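Local atomic coordinates of MgGH51 (PDB entry 6ZPV), a protein that probably hydrolyses terminal alpha-L-arabinofuranosyl residues from arabinose-containing polysaccharides, as a family GH51 alpha-L-arabinofuranosidase. Residues Ser124-Ala129 and Ala186-Asn191. Numbering follows the deposited sequence.
Sequences SSFSGA and AGQTIN
Ser124 and Phe126 together receive the amide of Gln188, and the contact illustrates how one polar side chain can join the loops that lead into two facing sheets of a beta-sandwich. Strand 127-136 belongs to one five-stranded antiparallel sheet and strand 189-198 to another; the loops leading into these strands meet here, far from the centre of the chain. On the serine side the frame is an ST turn: Ser124 OG accepts the backbone N-H of Phe126 at 3.1 Å in a nearly straight bond. The same hydroxyl donates to Gln188 OE1 at 2.7 Å, reaching it at 117° to the C=O bond and somewhat out of the carbonyl plane. With one bond accepted and one given, the hydroxyl has its rotation set by two partners. Gln188 reaches across because its chain is bent by the turn about CB-CG (chi2 -68°), which swings the amide over the base of the Phe126 side chain. There Gln188 CD lies 3.6 Å from Phe126 CB, while Gln188 CG approaches Phe126 ring atom CD1 at 3.9 Å; the ring and amide planes are 55° apart, so the two groups do not stack. The buried ring of Phe126 also touches Ala184 and Ile149, whereas Gln188 also packs on Phe120. Replacing Gln188 by an alanine is likely to leave the Ser124 hydroxyl without its acceptor and open a gap beside Phe126 CB. At the other end of the amide, Gln188 NE2 gives a weak bond to a water oxygen at 2.9 Å. That water in turn donates to Ser125 OG at 2.7 Å, a hydroxyl that is also hydrogen-bonded to a sulfate ion, probably from the crystallisation liquor, through its O4 atom.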
# COMPACT_ATOMS: atom_id res chain seq x y z
N SER A 124 12.40 39.47 19.67
CA SER A 124 11.55 40.05 20.72
C SER A 124 12.01 39.63 22.10
O SER A 124 12.80 38.70 22.23
CB SER A 124 10.07 39.71 20.54
OG SER A 124 9.86 38.41 21.11
N SER A 125 11.44 40.28 23.09
CA SER A 125 11.74 39.92 24.51
C SER A 125 10.84 38.78 25.02
O SER A 125 10.90 38.45 26.22
CB SER A 125 11.56 41.10 25.40
OG SER A 125 10.22 41.59 25.33
N PHE A 126 10.13 38.07 24.15
CA PHE A 126 9.30 36.94 24.63
C PHE A 126 10.15 36.01 25.47
O PHE A 126 11.24 35.58 25.08
CB PHE A 126 8.69 36.16 23.45
CG PHE A 126 7.86 35.00 23.92
CD1 PHE A 126 6.57 35.22 24.39
CD2 PHE A 126 8.36 33.72 23.97
CE1 PHE A 126 5.83 34.17 24.90
CE2 PHE A 126 7.60 32.66 24.45
CZ PHE A 126 6.34 32.89 24.92
N SER A 127 9.54 35.50 26.53
CA SER A 127 10.14 34.43 27.36
C SER A 127 9.01 33.59 27.94
O SER A 127 8.15 34.12 28.66
CB SER A 127 10.98 34.99 28.46
OG SER A 127 11.56 34.03 29.29
N GLY A 128 8.96 32.33 27.58
CA GLY A 128 7.85 31.47 28.08
C GLY A 128 7.93 30.09 27.51
O GLY A 128 8.79 29.81 26.63
N ALA A 129 7.08 29.22 28.01
CA ALA A 129 7.03 27.81 27.55
C ALA A 129 6.24 27.70 26.25
O ALA A 129 5.17 28.30 26.11
CB ALA A 129 6.32 26.97 28.61
N ALA A 186 1.33 37.96 24.06
CA ALA A 186 0.48 38.96 23.41
C ALA A 186 1.37 39.79 22.45
O ALA A 186 2.42 40.27 22.85
CB ALA A 186 -0.19 39.81 24.44
N GLY A 187 0.89 39.96 21.22
CA GLY A 187 1.64 40.73 20.23
C GLY A 187 2.76 39.98 19.52
O GLY A 187 3.43 40.59 18.67
N GLN A 188 2.99 38.71 19.81
CA GLN A 188 4.12 37.99 19.19
C GLN A 188 3.74 37.40 17.84
O GLN A 188 2.58 36.99 17.66
CB GLN A 188 4.61 36.86 20.11
CG GLN A 188 5.13 37.34 21.45
CD GLN A 188 6.41 38.13 21.42
OE1 GLN A 188 7.26 37.85 20.55
NE2 GLN A 188 6.57 39.00 22.39
N THR A 189 4.74 37.20 16.99
CA THR A 189 4.60 36.39 15.75
C THR A 189 5.72 35.35 15.73
O THR A 189 6.89 35.69 16.02
CB THR A 189 4.66 37.23 14.49
OG1 THR A 189 3.59 38.14 14.48
CG2 THR A 189 4.62 36.38 13.23
N ILE A 190 5.37 34.10 15.48
CA ILE A 190 6.34 33.00 15.34
C ILE A 190 6.07 32.32 14.00
O ILE A 190 4.89 32.08 13.64
CB ILE A 190 6.22 31.97 16.49
CG1 ILE A 190 6.36 32.66 17.87
CG2 ILE A 190 7.25 30.89 16.31
CD1 ILE A 190 6.04 31.76 19.03
N ASN A 191 7.12 31.99 13.26
CA ASN A 191 7.01 31.18 12.03
C ASN A 191 7.35 29.72 12.40
O ASN A 191 8.35 29.46 13.09
CB ASN A 191 7.92 31.63 10.92
CG ASN A 191 7.56 32.95 10.25
OD1 ASN A 191 6.68 33.66 10.74
ND2 ASN A 191 8.27 33.26 9.15
O HOH W 1 8.04 40.87 23.96